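Local structure of alpha-Amylase (Thermotoga maritima, 2B5D) at residues 216-228 / 330-344. The protein is an alpha-amylase-like member of glycosyl hydrolase family 57. Residues are numbered along the deposited sequence; the frame is centred on the assembly and turned at random. Where two conformers were deposited one is given.
Sequences EQPRYGVYRPIMT and QARRLMDIMGVEPVI
Tyr223 and Val343 approach to 4.9 Å between their CA atoms, and Val343 N donates a hydrogen bond of 2.7 Å to Tyr223 O. The Tyr223 ring is sandwiched: Leu334 CD2 lies over the centre of one face, 3.8 Å from the centroid, a CH-pi contact, while Val222 CG2 covers the opposite face. With CG anti to its carbonyl carbon (chi1 -56°), Tyr223 reaches along helix 309-338; its OH accepts from a water that Gln330 NE2 also holds, and both side chains bond Asp238. Helix 309-338, Gly339, which leaves the helical conformation with positive phi, and strand 343-349 form the helix-to-strand step into the mixed, largely parallel sheet of this family 57 domain, where 343-349 runs parallel to strand 3-11. Past the helix end, Val340 CG1 sits 4.2 Å from the Tyr220 ring centroid, 15° off the normal, and Met338 SD makes an oblique Met-aromatic contact with that ring. Val340 CG2 packs over one face of the Arg224 guanidinium, 3.3 Å from NH1. At its edge NH1 gives Glu341 O a weak hydrogen bond (129°), whereas Arg224 NH2 bonds the backbone O of Glu391 and Tyr220 OH bonds Glu391 OE2.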
loop_
_atom_site.group_PDB
_atom_site.type_symbol
_atom_site.label_atom_id
_atom_site.label_comp_id
_atom_site.label_asym_id
_atom_site.label_seq_id
_atom_site.Cartn_x
_atom_site.Cartn_y
_atom_site.Cartn_z
ATOM N N GLU A 216 43.610 -11.740 22.339
ATOM C CA GLU A 216 44.811 -10.898 22.240
ATOM C C GLU A 216 44.868 -10.324 20.835
ATOM O O GLU A 216 44.766 -11.072 19.847
ATOM C CB GLU A 216 46.094 -11.696 22.537
ATOM C CG GLU A 216 47.229 -10.868 23.180
ATOM C CD GLU A 216 48.572 -11.667 23.335
ATOM O OE1 GLU A 216 48.825 -12.187 24.460
ATOM O OE2 GLU A 216 49.353 -11.782 22.344
ATOM N N GLN A 217 45.037 -8.994 20.749
ATOM C CA GLN A 217 45.036 -8.313 19.467
ATOM C C GLN A 217 46.268 -8.758 18.702
ATOM O O GLN A 217 47.340 -8.866 19.269
ATOM C CB GLN A 217 45.036 -6.787 19.624
ATOM C CG GLN A 217 43.751 -6.167 20.193
ATOM C CD GLN A 217 43.688 -4.641 19.956
ATOM O OE1 GLN A 217 42.619 -3.998 20.059
ATOM N NE2 GLN A 217 44.846 -4.054 19.663
ATOM N N PRO A 218 46.116 -9.070 17.415
ATOM C CA PRO A 218 47.279 -9.234 16.528
ATOM C C PRO A 218 48.332 -8.121 16.626
ATOM O O PRO A 218 47.994 -6.934 16.621
ATOM C CB PRO A 218 46.647 -9.243 15.155
ATOM C CG PRO A 218 45.291 -9.894 15.398
ATOM C CD PRO A 218 44.847 -9.381 16.743
ATOM N N ARG A 219 49.605 -8.509 16.633
ATOM C CA ARG A 219 50.674 -7.584 17.010
ATOM C C ARG A 219 50.864 -6.446 16.013
ATOM O O ARG A 219 51.042 -5.298 16.432
ATOM C CB ARG A 219 51.976 -8.312 17.325
ATOM C CG ARG A 219 52.738 -8.935 16.155
ATOM C CD ARG A 219 54.086 -9.559 16.671
ATOM N NE ARG A 219 54.494 -10.588 15.721
ATOM C CZ ARG A 219 54.175 -11.879 15.842
ATOM N NH1 ARG A 219 54.489 -12.740 14.876
ATOM N NH2 ARG A 219 53.523 -12.278 16.925
ATOM N N TYR A 220 50.792 -6.789 14.723
ATOM C CA TYR A 220 50.781 -5.849 13.638
ATOM C C TYR A 220 49.412 -5.263 13.254
ATOM O O TYR A 220 49.252 -4.889 12.115
ATOM C CB TYR A 220 51.399 -6.506 12.399
ATOM C CG TYR A 220 52.815 -6.979 12.655
ATOM C CD1 TYR A 220 53.179 -8.314 12.438
ATOM C CD2 TYR A 220 53.786 -6.082 13.157
ATOM C CE1 TYR A 220 54.489 -8.760 12.689
ATOM C CE2 TYR A 220 55.082 -6.497 13.437
ATOM C CZ TYR A 220 55.430 -7.838 13.197
ATOM O OH TYR A 220 56.709 -8.231 13.450
ATOM N N GLY A 221 48.449 -5.197 14.174
ATOM C CA GLY A 221 47.053 -4.851 13.864
ATOM C C GLY A 221 46.469 -5.374 12.557
ATOM O O GLY A 221 46.664 -6.551 12.224
ATOM N N VAL A 222 45.789 -4.516 11.779
ATOM C CA VAL A 222 45.139 -4.978 10.560
ATOM C C VAL A 222 46.041 -5.007 9.381
ATOM O O VAL A 222 45.611 -5.333 8.276
ATOM C CB VAL A 222 43.864 -4.167 10.199
ATOM C CG1 VAL A 222 42.846 -4.336 11.277
ATOM C CG2 VAL A 222 44.184 -2.614 9.940
ATOM N N TYR A 223 47.311 -4.677 9.606
ATOM C CA TYR A 223 48.301 -4.510 8.515
ATOM C C TYR A 223 49.204 -5.714 8.258
ATOM O O TYR A 223 50.155 -5.638 7.479
ATOM C CB TYR A 223 49.165 -3.227 8.763
ATOM C CG TYR A 223 48.234 -2.050 8.895
ATOM C CD1 TYR A 223 47.527 -1.584 7.783
ATOM C CD2 TYR A 223 48.006 -1.455 10.143
ATOM C CE1 TYR A 223 46.626 -0.500 7.897
ATOM C CE2 TYR A 223 47.140 -0.388 10.262
ATOM C CZ TYR A 223 46.446 0.073 9.147
ATOM O OH TYR A 223 45.532 1.080 9.293
ATOM N N ARG A 224 48.875 -6.831 8.879
ATOM C CA ARG A 224 49.320 -8.130 8.375
ATOM C C ARG A 224 48.182 -9.169 8.562
ATOM O O ARG A 224 47.487 -9.147 9.588
ATOM C CB ARG A 224 50.612 -8.530 9.111
ATOM C CG ARG A 224 51.876 -7.985 8.328
ATOM C CD ARG A 224 53.153 -8.396 8.941
ATOM N NE ARG A 224 53.800 -9.606 8.379
ATOM C CZ ARG A 224 54.483 -9.625 7.238
ATOM N NH1 ARG A 224 54.565 -8.538 6.475
ATOM N NH2 ARG A 224 55.056 -10.746 6.840
ATOM N N PRO A 225 48.028 -10.098 7.611
ATOM C CA PRO A 225 47.125 -11.219 7.834
ATOM C C PRO A 225 47.520 -12.025 9.076
ATOM O O PRO A 225 48.644 -11.940 9.563
ATOM C CB PRO A 225 47.347 -12.102 6.598
ATOM C CG PRO A 225 48.690 -11.674 6.069
ATOM C CD PRO A 225 48.684 -10.195 6.306
ATOM N N ILE A 226 46.584 -12.769 9.613
ATOM C CA ILE A 226 46.919 -13.710 10.658
ATOM C C ILE A 226 46.596 -15.059 10.064
ATOM O O ILE A 226 46.007 -15.123 8.991
ATOM C CB ILE A 226 46.080 -13.492 11.935
ATOM C CG1 ILE A 226 44.597 -13.812 11.642
ATOM C CG2 ILE A 226 46.415 -12.122 12.554
ATOM C CD1 ILE A 226 43.719 -13.861 12.838
ATOM N N MET A 227 46.979 -16.123 10.759
ATOM C CA MET A 227 46.622 -17.506 10.355
ATOM C C MET A 227 45.816 -18.050 11.507
ATOM O O MET A 227 46.225 -17.849 12.653
ATOM C CB MET A 227 47.869 -18.333 10.182
ATOM C CG MET A 227 47.587 -19.651 9.418
ATOM S SD MET A 227 48.913 -20.841 9.800
ATOM C CE MET A 227 49.578 -20.983 8.142
ATOM N N THR A 228 44.622 -18.600 11.253
ATOM C CA THR A 228 43.893 -19.263 12.384
ATOM C C THR A 228 44.604 -20.542 12.876
ATOM O O THR A 228 45.380 -21.140 12.109
ATOM C CB THR A 228 42.513 -19.687 11.975
ATOM O OG1 THR A 228 42.639 -20.561 10.830
ATOM C CG2 THR A 228 41.703 -18.404 11.648
ATOM N N GLN A 330 50.996 6.456 4.601
ATOM C CA GLN A 330 50.589 5.406 5.583
ATOM C C GLN A 330 51.584 4.216 5.602
ATOM O O GLN A 330 52.010 3.793 6.662
ATOM C CB GLN A 330 49.124 4.997 5.362
ATOM C CG GLN A 330 48.655 3.704 6.122
ATOM C CD GLN A 330 47.330 3.186 5.603
ATOM O OE1 GLN A 330 47.155 2.961 4.399
ATOM N NE2 GLN A 330 46.400 2.987 6.504
ATOM N N ALA A 331 52.018 3.774 4.428
ATOM C CA ALA A 331 53.036 2.773 4.316
ATOM C C ALA A 331 54.330 3.105 5.070
ATOM O O ALA A 331 54.848 2.272 5.846
ATOM C CB ALA A 331 53.336 2.462 2.840
ATOM N N ARG A 332 54.857 4.320 4.847
ATOM C CA ARG A 332 56.143 4.697 5.394
ATOM C C ARG A 332 56.059 4.735 6.902
ATOM O O ARG A 332 56.943 4.204 7.585
ATOM C CB ARG A 332 56.603 6.052 4.830
ATOM C CG ARG A 332 57.160 6.001 3.385
ATOM C CD ARG A 332 57.850 7.346 3.050
ATOM N NE ARG A 332 56.938 8.455 3.371
ATOM C CZ ARG A 332 56.203 9.101 2.469
ATOM N NH1 ARG A 332 56.302 8.789 1.166
ATOM N NH2 ARG A 332 55.387 10.071 2.875
ATOM N N ARG A 333 54.997 5.341 7.418
ATOM C CA ARG A 333 54.757 5.403 8.845
ATOM C C ARG A 333 54.684 3.983 9.472
ATOM O O ARG A 333 55.161 3.759 10.590
ATOM C CB ARG A 333 53.438 6.138 9.058
ATOM C CG ARG A 333 52.927 6.176 10.485
ATOM C CD ARG A 333 51.643 6.989 10.586
ATOM N NE ARG A 333 50.420 6.264 10.217
ATOM C CZ ARG A 333 49.643 6.541 9.164
ATOM N NH1 ARG A 333 49.935 7.556 8.323
ATOM N NH2 ARG A 333 48.554 5.808 8.958
ATOM N N LEU A 334 54.065 3.044 8.749
ATOM C CA LEU A 334 53.835 1.691 9.237
ATOM C C LEU A 334 55.106 0.866 9.197
ATOM O O LEU A 334 55.380 0.172 10.141
ATOM C CB LEU A 334 52.745 0.982 8.419
ATOM C CG LEU A 334 51.290 0.772 8.883
ATOM C CD1 LEU A 334 50.851 1.542 10.096
ATOM C CD2 LEU A 334 50.334 0.960 7.686
ATOM N N MET A 335 55.847 0.915 8.086
ATOM C CA MET A 335 57.158 0.274 7.985
ATOM C C MET A 335 58.046 0.710 9.157
ATOM O O MET A 335 58.621 -0.127 9.884
ATOM C CB MET A 335 57.820 0.592 6.639
ATOM C CG MET A 335 57.475 -0.410 5.568
ATOM S SD MET A 335 57.929 -0.113 3.838
ATOM C CE MET A 335 57.092 1.458 3.497
ATOM N N ASP A 336 58.122 2.021 9.373
ATOM C CA ASP A 336 58.943 2.549 10.438
ATOM C C ASP A 336 58.496 2.057 11.833
ATOM O O ASP A 336 59.343 1.777 12.677
ATOM C CB ASP A 336 59.052 4.078 10.333
ATOM C CG ASP A 336 59.652 4.711 11.595
ATOM O OD1 ASP A 336 60.919 4.790 11.719
ATOM O OD2 ASP A 336 58.841 5.125 12.466
ATOM N N ILE A 337 57.190 1.934 12.070
ATOM C CA ILE A 337 56.679 1.422 13.361
ATOM C C ILE A 337 56.715 -0.128 13.487
ATOM O O ILE A 337 56.854 -0.653 14.601
ATOM C CB ILE A 337 55.261 1.958 13.676
ATOM C CG1 ILE A 337 55.328 3.378 14.220
ATOM C CG2 ILE A 337 54.539 1.099 14.724
ATOM C CD1 ILE A 337 53.978 4.131 14.161
ATOM N N MET A 338 56.625 -0.838 12.360
ATOM C CA MET A 338 56.440 -2.291 12.345
ATOM C C MET A 338 57.720 -3.055 12.144
ATOM O O MET A 338 57.947 -4.037 12.828
ATOM C CB MET A 338 55.481 -2.726 11.222
ATOM C CG MET A 338 54.048 -2.283 11.437
ATOM S SD MET A 338 52.854 -2.871 10.213
ATOM C CE MET A 338 51.518 -2.642 11.394
ATOM N N GLY A 339 58.515 -2.659 11.155
ATOM C CA GLY A 339 59.743 -3.365 10.876
ATOM C C GLY A 339 59.534 -4.453 9.843
ATOM O O GLY A 339 60.468 -5.179 9.453
ATOM N N VAL A 340 58.296 -4.591 9.398
ATOM C CA VAL A 340 58.038 -5.405 8.216
ATOM C C VAL A 340 57.047 -4.657 7.296
ATOM O O VAL A 340 56.459 -3.642 7.685
ATOM C CB VAL A 340 57.610 -6.846 8.612
ATOM C CG1 VAL A 340 56.243 -6.856 9.362
ATOM C CG2 VAL A 340 57.658 -7.776 7.387
ATOM N N GLU A 341 56.919 -5.127 6.069
ATOM C CA GLU A 341 56.033 -4.520 5.090
ATOM C C GLU A 341 54.528 -4.635 5.505
ATOM O O GLU A 341 54.020 -5.739 5.718
ATOM C CB GLU A 341 56.291 -5.165 3.721
ATOM C CG GLU A 341 57.651 -4.796 3.097
ATOM C CD GLU A 341 58.175 -5.837 2.073
ATOM O OE1 GLU A 341 58.640 -5.433 0.969
ATOM O OE2 GLU A 341 58.133 -7.067 2.380
ATOM N N PRO A 342 53.816 -3.478 5.618
ATOM C CA PRO A 342 52.377 -3.515 5.872
ATOM C C PRO A 342 51.639 -4.065 4.659
ATOM O O PRO A 342 52.120 -3.956 3.516
ATOM C CB PRO A 342 52.017 -2.062 6.135
ATOM C CG PRO A 342 53.110 -1.274 5.392
ATOM C CD PRO A 342 54.341 -2.099 5.492
ATOM N N VAL A 343 50.537 -4.770 4.903
ATOM C CA VAL A 343 49.626 -5.027 3.801
ATOM C C VAL A 343 48.307 -4.346 4.092
ATOM O O VAL A 343 47.695 -4.518 5.126
ATOM C CB VAL A 343 49.629 -6.515 3.210
ATOM C CG1 VAL A 343 50.491 -7.453 3.994
ATOM C CG2 VAL A 343 48.229 -7.062 2.911
ATOM N N ILE A 344 47.969 -3.429 3.213
ATOM C CA ILE A 344 46.882 -2.502 3.476
ATOM C C ILE A 344 45.740 -3.102 2.720
ATOM O O ILE A 344 45.816 -3.256 1.463
ATOM C CB ILE A 344 47.279 -1.049 3.022
ATOM C CG1 ILE A 344 48.395 -0.531 3.961
ATOM C CG2 ILE A 344 46.064 -0.180 2.976
ATOM C CD1 ILE A 344 49.278 0.621 3.415
HETATM O O HOH W 1 47.315 3.092 9.312
#